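Local atomic coordinates of acyltransferase (Streptococcus pneumoniae, PDB entry 5UG1), a protein that probably transfers acetyl groups onto cell-wall peptidoglycan, acting as the C-terminal catalytic domain of O-acetyltransferase A (OatA). Residues T6-D11 / V59-V64; K52-T57 / N80-H85; H86-T91 / T123-N128. All coordinates share one frame; numbering follows the deposited sequence.

Overall arrangement
Contacts 1 and 3 are pairs of neighbouring strands in one five-stranded parallel sheet, ordered 29-32, 6-10, 57-61, 86-90, 122-125. Contact 1 joins 6-10 and 57-61, contact 3 joins 86-90 and 122-125; their centres are about 9 Å apart, and together they take in four of the five strands. Contact 2 joins the loops leading into strands 57-61 and 86-90, its centre about 14 Å from that of contact 1 and 16 Å from that of contact 3. Along the chain, contacts 1 and 2 interleave, and both close before contact 3 opens. The C-terminal edge of the sheet carries the ligand pocket, with Asp-11 and Val-64 from contact 1; contact 2 is packing at the far end.

Contact 1 of 3, residues T6-D11 / V59-V64; sequences TMLIGD and VIATGV. With 03S (methanesulfonic acid), chain B.
Two parallel strands, 6-10 and 57-61, run together here and then part at the sulfonyl site. Leu-8 pairs with Val-59, Ile-9 with Ile-60 and Gly-10 with Ala-61. Within these segments the first rung is Val-59 N to Met-7 O; the shortest, Ile-9 N to Val-59 O, is 2.8 Å and meets the acceptor nearly along its C=O axis. Ala-61 N to Ile-9 O follows, and the last rung, Asp-11 N to Ala-61 O at 2.9 Å, lies in the carbonyl plane and carries the pairing past the strand end.

Asp-11 then reaches across. Its CG takes the crowded position between backbone N and carbonyl carbon (chi1 64°). CB faces the ligand, 3.5 Å from 03S O12, and CG lies close to Ala-61 O. OD1 sits 3.2 Å from Ala-61 O, a pair of acceptors, and turns instead to weak bonds with Val-13 N and Ala-14 N, capping the helix that follows. At the other tip, one water, 2.8 Å from Asp-11 OD2, donates to it and accepts from Gly-63 N; a second, also donating to OD2, accepts from Val-64 N. Two solvent molecules thus tie the aspartate to the loop carrying Val-64, whose CG1 faces 03S O11. Asp-11 precedes Ser-12, and this sequence and that of Gly-63 to Asn-65 are consistent with the SGNH hydrolase signature, the sulfonyl group marking the probable acyl site.

Leu-8 CD1 rests on Val-59 CG1 at 3.8 Å, on the face that helix 150-171 covers through Ile-164 and Tyr-160. On the reverse face Ile-9 and Ile-60 lie side by side, Ile-9 packing under helix 38-50, while strand 29-32 flanks 6-10 and strand 86-90 flanks 57-61.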
loop_
_atom_site.group_PDB
_atom_site.type_symbol
_atom_site.label_atom_id
_atom_site.label_comp_id
_atom_site.label_asym_id
_atom_site.label_seq_id
_atom_site.Cartn_x
_atom_site.Cartn_y
_atom_site.Cartn_z
ATOM N N THR A 6 9.537 7.563 6.721
ATOM C CA THR A 6 8.575 6.748 5.997
ATOM C C THR A 6 8.984 6.668 4.534
ATOM O O THR A 6 9.228 7.695 3.898
ATOM C CB THR A 6 7.170 7.331 6.121
ATOM O OG1 THR A 6 6.837 7.480 7.507
ATOM C CG2 THR A 6 6.155 6.423 5.453
ATOM N N MET A 7 9.089 5.446 4.021
ATOM C CA MET A 7 9.243 5.188 2.596
ATOM C C MET A 7 8.044 4.374 2.128
ATOM O O MET A 7 7.708 3.346 2.732
ATOM C CB MET A 7 10.549 4.436 2.289
ATOM C CG MET A 7 10.735 4.139 0.805
ATOM S SD MET A 7 12.298 3.377 0.427
ATOM C CE MET A 7 13.434 4.765 0.500
ATOM N N LEU A 8 7.392 4.846 1.072
ATOM C CA LEU A 8 6.345 4.097 0.394
ATOM C C LEU A 8 6.938 3.474 -0.867
ATOM O O LEU A 8 7.587 4.166 -1.659
ATOM C CB LEU A 8 5.166 5.007 0.050
ATOM C CG LEU A 8 3.927 4.330 -0.540
ATOM C CD1 LEU A 8 2.689 5.073 -0.115
ATOM C CD2 LEU A 8 4.009 4.269 -2.072
ATOM N N ILE A 9 6.761 2.165 -1.022
ATOM C CA ILE A 9 7.137 1.437 -2.232
ATOM C C ILE A 9 5.832 0.971 -2.851
ATOM O O ILE A 9 5.140 0.122 -2.272
ATOM C CB ILE A 9 8.045 0.240 -1.931
ATOM C CG1 ILE A 9 9.282 0.650 -1.132
ATOM C CG2 ILE A 9 8.407 -0.515 -3.229
ATOM C CD1 ILE A 9 9.793 -0.486 -0.237
ATOM N N GLY A 10 5.504 1.530 -3.985
ATOM C CA GLY A 10 4.184 1.381 -4.531
ATOM C C GLY A 10 4.053 1.222 -6.020
ATOM O O GLY A 10 4.994 1.355 -6.746
ATOM N N ASP A 11 2.824 0.955 -6.424
ATOM C CA ASP A 11 2.438 0.694 -7.795
ATOM C C ASP A 11 1.850 1.916 -8.516
ATOM O O ASP A 11 1.932 3.004 -8.048
ATOM C CB ASP A 11 1.519 -0.530 -7.874
ATOM C CG ASP A 11 0.206 -0.330 -7.170
ATOM O OD1 ASP A 11 -0.100 0.753 -6.770
ATOM O OD2 ASP A 11 -0.531 -1.267 -7.021
ATOM N N VAL A 59 5.855 1.449 3.807
ATOM C CA VAL A 59 4.509 1.334 3.264
ATOM C C VAL A 59 4.590 0.558 1.958
ATOM O O VAL A 59 5.259 0.993 1.012
ATOM C CB VAL A 59 3.853 2.706 3.053
ATOM C CG1 VAL A 59 2.390 2.511 2.685
ATOM C CG2 VAL A 59 3.988 3.565 4.323
ATOM N N ILE A 60 3.903 -0.582 1.907
ATOM C CA ILE A 60 3.853 -1.436 0.725
ATOM C C ILE A 60 2.498 -1.189 0.071
ATOM O O ILE A 60 1.467 -1.675 0.551
ATOM C CB ILE A 60 4.051 -2.919 1.074
ATOM C CG1 ILE A 60 5.368 -3.144 1.823
ATOM C CG2 ILE A 60 3.980 -3.798 -0.204
ATOM C CD1 ILE A 60 6.647 -2.601 1.108
ATOM N N ALA A 61 2.486 -0.421 -1.015
ATOM C CA ALA A 61 1.245 -0.032 -1.688
ATOM C C ALA A 61 1.174 -0.722 -3.048
ATOM O O ALA A 61 1.364 -0.115 -4.106
ATOM C CB ALA A 61 1.161 1.504 -1.807
ATOM N N THR A 62 0.897 -2.024 -3.005
ATOM C CA THR A 62 0.881 -2.890 -4.176
ATOM C C THR A 62 -0.250 -3.898 -4.019
ATOM O O THR A 62 -0.882 -3.997 -2.964
ATOM C CB THR A 62 2.197 -3.668 -4.339
ATOM O OG1 THR A 62 2.379 -4.513 -3.194
ATOM C CG2 THR A 62 3.415 -2.742 -4.500
ATOM N N GLY A 63 -0.448 -4.713 -5.015
ATOM C CA GLY A 63 -1.348 -5.827 -4.884
ATOM C C GLY A 63 -2.310 -6.055 -6.015
ATOM O O GLY A 63 -2.756 -7.128 -6.212
ATOM N N VAL A 64 -2.602 -5.023 -6.766
ATOM C CA VAL A 64 -3.498 -5.133 -7.875
ATOM C C VAL A 64 -2.815 -5.678 -9.127
ATOM O O VAL A 64 -3.425 -6.309 -9.889
ATOM C CB VAL A 64 -4.241 -3.810 -8.147
ATOM C CG1 VAL A 64 -3.396 -2.857 -8.945
ATOM C CG2 VAL A 64 -5.587 -4.032 -8.772
HETATM S S10 03S B . -1.098 0.013 -11.877
HETATM O O11 03S B . -2.507 -0.274 -11.528
HETATM O O12 03S B . -0.201 -0.711 -10.949
HETATM C C13 03S B . -0.800 -0.483 -13.435
HETATM O O HOH W 1 0.380 -3.881 -7.578
HETATM O O HOH W 2 -2.960 -2.014 -5.597
#

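Contact 2 of 3, residues K52-T57 / N80-H85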
loop_
_atom_site.group_PDB
_atom_site.type_symbol
_atom_site.label_atom_id
_atom_site.label_comp_id
_atom_site.label_asym_id
_atom_site.label_seq_id
_atom_site.Cartn_x
_atom_site.Cartn_y
_atom_site.Cartn_z
ATOM N N LYS A 52 20.944 0.636 3.597
ATOM C CA LYS A 52 20.618 1.496 4.738
ATOM C C LYS A 52 19.813 2.736 4.348
ATOM O O LYS A 52 19.842 3.755 5.050
ATOM C CB LYS A 52 21.888 1.886 5.510
ATOM C CG LYS A 52 22.525 0.687 6.216
ATOM C CD LYS A 52 24.027 0.783 6.177
ATOM C CE LYS A 52 24.692 -0.559 6.423
ATOM N NZ LYS A 52 26.187 -0.444 6.329
ATOM N N PHE A 53 19.068 2.657 3.252
ATOM C CA PHE A 53 18.133 3.694 2.856
ATOM C C PHE A 53 16.723 3.473 3.401
ATOM O O PHE A 53 15.910 4.408 3.387
ATOM C CB PHE A 53 18.059 3.762 1.338
ATOM C CG PHE A 53 19.355 4.108 0.680
ATOM C CD1 PHE A 53 20.221 5.025 1.252
ATOM C CD2 PHE A 53 19.702 3.529 -0.533
ATOM C CE1 PHE A 53 21.428 5.349 0.627
ATOM C CE2 PHE A 53 20.899 3.853 -1.165
ATOM C CZ PHE A 53 21.764 4.765 -0.582
ATOM N N LEU A 54 16.413 2.276 3.874
ATOM C CA LEU A 54 15.063 1.987 4.341
ATOM C C LEU A 54 14.848 2.612 5.716
ATOM O O LEU A 54 15.552 2.252 6.663
ATOM C CB LEU A 54 14.827 0.481 4.407
ATOM C CG LEU A 54 13.364 0.043 4.403
ATOM C CD1 LEU A 54 12.729 0.482 3.089
ATOM C CD2 LEU A 54 13.191 -1.471 4.614
ATOM N N PRO A 55 13.911 3.533 5.870
ATOM C CA PRO A 55 13.657 4.129 7.186
ATOM C C PRO A 55 12.695 3.251 7.975
ATOM O O PRO A 55 12.236 2.216 7.495
ATOM C CB PRO A 55 13.027 5.470 6.828
ATOM C CG PRO A 55 12.208 5.120 5.599
ATOM C CD PRO A 55 13.059 4.136 4.828
ATOM N N LYS A 56 12.344 3.726 9.175
ATOM C CA LYS A 56 11.645 2.891 10.148
ATOM C C LYS A 56 10.310 2.380 9.616
ATOM O O LYS A 56 9.991 1.199 9.755
ATOM C CB LYS A 56 11.424 3.662 11.448
ATOM C CG LYS A 56 10.777 2.801 12.517
ATOM C CD LYS A 56 10.534 3.565 13.781
ATOM C CE LYS A 56 9.136 4.142 13.803
ATOM N NZ LYS A 56 8.882 4.886 15.075
ATOM N N THR A 57 9.499 3.252 9.042
ATOM C CA THR A 57 8.168 2.864 8.603
ATOM C C THR A 57 8.183 2.604 7.101
ATOM O O THR A 57 8.609 3.460 6.318
ATOM C CB THR A 57 7.140 3.938 8.959
ATOM O OG1 THR A 57 7.320 4.324 10.327
ATOM C CG2 THR A 57 5.750 3.396 8.785
ATOM N N ASN A 80 10.106 -10.991 5.265
ATOM C CA ASN A 80 11.394 -10.407 4.938
ATOM C C ASN A 80 11.548 -8.984 5.448
ATOM O O ASN A 80 12.621 -8.399 5.271
ATOM C CB ASN A 80 11.623 -10.461 3.425
ATOM C CG ASN A 80 12.215 -11.800 2.979
ATOM O OD1 ASN A 80 13.423 -12.020 3.080
ATOM N ND2 ASN A 80 11.362 -12.700 2.490
ATOM N N LEU A 81 10.515 -8.422 6.072
ATOM C CA LEU A 81 10.656 -7.113 6.691
ATOM C C LEU A 81 11.831 -7.154 7.664
ATOM O O LEU A 81 11.887 -8.052 8.515
ATOM C CB LEU A 81 9.378 -6.713 7.427
ATOM C CG LEU A 81 9.399 -5.374 8.162
ATOM C CD1 LEU A 81 9.251 -4.220 7.172
ATOM C CD2 LEU A 81 8.317 -5.315 9.229
ATOM N N PRO A 82 12.801 -6.251 7.540
ATOM C CA PRO A 82 13.980 -6.333 8.407
ATOM C C PRO A 82 13.631 -5.910 9.816
ATOM O O PRO A 82 12.704 -5.129 10.042
ATOM C CB PRO A 82 14.974 -5.354 7.766
ATOM C CG PRO A 82 14.413 -5.046 6.411
ATOM C CD PRO A 82 12.928 -5.180 6.542
ATOM N N LYS A 83 14.382 -6.457 10.768
ATOM C CA LYS A 83 14.268 -6.036 12.154
ATOM C C LYS A 83 14.346 -4.520 12.247
ATOM O O LYS A 83 15.124 -3.882 11.532
ATOM C CB LYS A 83 15.390 -6.670 12.985
ATOM C CG LYS A 83 15.214 -8.156 13.202
ATOM C CD LYS A 83 16.338 -8.750 14.056
ATOM C CE LYS A 83 17.351 -9.522 13.207
ATOM N NZ LYS A 83 18.341 -10.285 14.033
ATOM N N GLY A 84 13.518 -3.946 13.122
ATOM C CA GLY A 84 13.582 -2.536 13.433
ATOM C C GLY A 84 12.595 -1.670 12.686
ATOM O O GLY A 84 12.624 -0.442 12.848
ATOM N N HIS A 85 11.726 -2.267 11.878
ATOM C CA HIS A 85 10.781 -1.531 11.054
ATOM C C HIS A 85 9.351 -1.824 11.478
ATOM O O HIS A 85 9.055 -2.862 12.077
ATOM C CB HIS A 85 10.962 -1.889 9.580
ATOM C CG HIS A 85 12.310 -1.525 9.037
ATOM N ND1 HIS A 85 12.587 -0.285 8.497
ATOM C CD2 HIS A 85 13.461 -2.234 8.957
ATOM C CE1 HIS A 85 13.846 -0.253 8.098
ATOM N NE2 HIS A 85 14.399 -1.421 8.369
#
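A type II beta turn, Pro-82 to His-85, brings the chain out of helix 70-80 and into strand 86-90, and it leans on the loop that leads from helix 38-50 into strand 57-61. Gly-84, with positive phi (98°), takes the third position of the turn. His-85 carries most of the contact. Its CG is anti to the carbonyl carbon (chi1 -62°), which swings the ring toward the other loop. There ND1 gives a forked pair of weak bonds: 2.7 Å to Pro-55 O, bent to 126° at the hydrogen, and 3.2 Å to Lys-56 O. CE1 lies 3.4 Å from Leu-54 O, which meets the ring at its edge and in its plane.

Over one ring face comes Leu-54, whose CD2 stands 4.0 Å from the centroid in a CH-pi contact displaced toward the rim. The same CD2 lies 4.2 Å from Pro-82 CG, so one methyl touches both the proline and the imidazole. Lys-56 O has further company: His-85 CA brings a CA-H to it at 3.1 Å, and the next residue, His-86, bonds to it through its backbone N.

With ND1 as donor to main-chain oxygens, the arrangement is consistent with a proton on that nitrogen, and the carbonyl oxygens near ND1 and CE1 could stabilise some positive charge on the ring.

Contact 3 of 3, residues H86-T91 / T123-N128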
loop_
_atom_site.group_PDB
_atom_site.type_symbol
_atom_site.label_atom_id
_atom_site.label_comp_id
_atom_site.label_asym_id
_atom_site.label_seq_id
_atom_site.Cartn_x
_atom_site.Cartn_y
_atom_site.Cartn_z
ATOM N N HIS A 86 8.471 -0.881 11.174
ATOM C CA HIS A 86 7.037 -1.104 11.168
ATOM C C HIS A 86 6.576 -1.048 9.720
ATOM O O HIS A 86 7.111 -0.278 8.920
ATOM C CB HIS A 86 6.294 -0.059 12.004
ATOM C CG HIS A 86 4.866 -0.423 12.295
ATOM N ND1 HIS A 86 4.466 -0.981 13.492
ATOM C CD2 HIS A 86 3.745 -0.302 11.544
ATOM C CE1 HIS A 86 3.160 -1.189 13.464
ATOM N NE2 HIS A 86 2.698 -0.789 12.293
ATOM N N MET A 87 5.598 -1.870 9.381
ATOM C CA MET A 87 5.189 -2.051 7.998
ATOM C C MET A 87 3.708 -1.752 7.875
ATOM O O MET A 87 2.913 -2.184 8.709
ATOM C CB MET A 87 5.484 -3.478 7.534
ATOM C CG MET A 87 5.215 -3.776 6.089
ATOM S SD MET A 87 5.498 -5.543 5.792
ATOM C CE MET A 87 6.470 -5.398 4.311
ATOM N N ILE A 88 3.340 -1.009 6.837
ATOM C CA ILE A 88 1.942 -0.723 6.533
ATOM C C ILE A 88 1.589 -1.371 5.199
ATOM O O ILE A 88 2.308 -1.190 4.210
ATOM C CB ILE A 88 1.690 0.790 6.518
ATOM C CG1 ILE A 88 1.837 1.314 7.939
ATOM C CG2 ILE A 88 0.327 1.121 5.951
ATOM C CD1 ILE A 88 1.685 2.741 8.006
ATOM N N LEU A 89 0.494 -2.132 5.174
ATOM C CA LEU A 89 0.045 -2.815 3.965
ATOM C C LEU A 89 -1.174 -2.092 3.400
ATOM O O LEU A 89 -2.184 -1.933 4.102
ATOM C CB LEU A 89 -0.282 -4.281 4.263
ATOM C CG LEU A 89 0.796 -5.067 5.015
ATOM C CD1 LEU A 89 0.291 -6.457 5.380
ATOM C CD2 LEU A 89 2.091 -5.152 4.210
ATOM N N VAL A 90 -1.092 -1.668 2.135
ATOM C CA VAL A 90 -2.200 -0.994 1.464
ATOM C C VAL A 90 -2.941 -2.023 0.609
ATOM O O VAL A 90 -2.393 -2.540 -0.376
ATOM C CB VAL A 90 -1.714 0.189 0.621
ATOM C CG1 VAL A 90 -2.877 1.158 0.371
ATOM C CG2 VAL A 90 -0.565 0.905 1.313
ATOM N N THR A 91 -4.189 -2.325 0.977
ATOM C CA THR A 91 -4.936 -3.361 0.282
ATOM C C THR A 91 -5.268 -2.905 -1.138
ATOM O O THR A 91 -5.466 -1.711 -1.384
ATOM C CB THR A 91 -6.226 -3.713 1.025
ATOM O OG1 THR A 91 -6.999 -2.525 1.251
ATOM C CG2 THR A 91 -5.932 -4.434 2.375
ATOM N N THR A 123 0.426 -2.689 10.230
ATOM C CA THR A 123 -0.805 -1.913 10.284
ATOM C C THR A 123 -1.448 -1.904 8.902
ATOM O O THR A 123 -0.750 -1.778 7.890
ATOM C CB THR A 123 -0.514 -0.452 10.737
ATOM O OG1 THR A 123 0.100 -0.446 12.038
ATOM C CG2 THR A 123 -1.790 0.385 10.746
ATOM N N ILE A 124 -2.790 -2.012 8.855
ATOM C CA ILE A 124 -3.514 -2.022 7.584
ATOM C C ILE A 124 -3.826 -0.592 7.163
ATOM O O ILE A 124 -4.091 0.277 8.001
ATOM C CB ILE A 124 -4.802 -2.867 7.682
ATOM C CG1 ILE A 124 -5.236 -3.360 6.290
ATOM C CG2 ILE A 124 -5.933 -2.072 8.347
ATOM C CD1 ILE A 124 -4.240 -4.319 5.655
ATOM N N ALA A 125 -3.757 -0.345 5.856
ATOM C CA ALA A 125 -4.300 0.849 5.210
ATOM C C ALA A 125 -5.296 0.339 4.171
ATOM O O ALA A 125 -4.899 -0.038 3.061
ATOM C CB ALA A 125 -3.199 1.698 4.580
ATOM N N ASP A 126 -6.589 0.322 4.525
ATOM C CA ASP A 126 -7.581 -0.474 3.789
ATOM C C ASP A 126 -8.199 0.341 2.649
ATOM O O ASP A 126 -9.381 0.706 2.648
ATOM C CB ASP A 126 -8.645 -1.006 4.735
ATOM C CG ASP A 126 -9.290 -2.279 4.216
ATOM O OD1 ASP A 126 -9.181 -2.550 2.997
ATOM O OD2 ASP A 126 -9.896 -3.017 5.029
ATOM N N TRP A 127 -7.353 0.614 1.655
ATOM C CA TRP A 127 -7.813 1.260 0.433
ATOM C C TRP A 127 -8.964 0.490 -0.207
ATOM O O TRP A 127 -9.926 1.091 -0.704
ATOM C CB TRP A 127 -6.635 1.385 -0.531
ATOM C CG TRP A 127 -7.007 1.748 -1.943
ATOM C CD1 TRP A 127 -6.834 0.981 -3.061
ATOM C CD2 TRP A 127 -7.606 2.971 -2.382
ATOM N NE1 TRP A 127 -7.293 1.654 -4.170
ATOM C CE2 TRP A 127 -7.768 2.880 -3.778
ATOM C CE3 TRP A 127 -8.023 4.141 -1.726
ATOM C CZ2 TRP A 127 -8.337 3.914 -4.535
ATOM C CZ3 TRP A 127 -8.583 5.169 -2.485
ATOM C CH2 TRP A 127 -8.736 5.044 -3.868
ATOM N N ASN A 128 -8.876 -0.843 -0.217
ATOM C CA ASN A 128 -9.958 -1.674 -0.739
ATOM C C ASN A 128 -11.301 -1.301 -0.115
ATOM O O ASN A 128 -12.296 -1.108 -0.819
ATOM C CB ASN A 128 -9.636 -3.151 -0.479
ATOM C CG ASN A 128 -10.715 -4.087 -0.974
ATOM O OD1 ASN A 128 -11.712 -4.326 -0.287
ATOM N ND2 ASN A 128 -10.512 -4.644 -2.166
#
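Thr-91 puts OG1 in the crowded position between its backbone N and carbonyl carbon (chi1 54°), while His-86, with CG anti to N (chi1 -166°), stretches across to the neighbouring strand. These residues bracket the parallel pairing of a beta-alpha-beta unit, strand 86-90, helix 102-118, strand 122-125. At the first end, His-86 NE2 and Thr-123 OG1 share a short 2.6 Å hydrogen bond at the ring edge; the histidine's ND1 bonds to Pro-175 O.

Between them runs a regular ladder, including Ala-125 N to Leu-89 O at 2.8 Å. Ala-125 O accepts twice, from Thr-91 N and from Trp-127 N, as the chain turns into helix 127-132. Ile-88 CG2 packs on Ala-125 CB at 3.8 Å, on the face covered by helix 150-171. Ile-124, whose side chain crosses that of Thr-91 at about a right angle, brings CD1 to 3.7 Å from Thr-91 CG2, beside helix 102-118.

Asp-126, the N-cap, is held by Arg-113 through OD2 and by Gln-129 N through OD1. Its OD1 also receives the Thr-91 hydroxyl at 2.8 Å, from above the carboxylate plane, and Thr-91 OG1 accepts Asn-128 N at 2.9 Å.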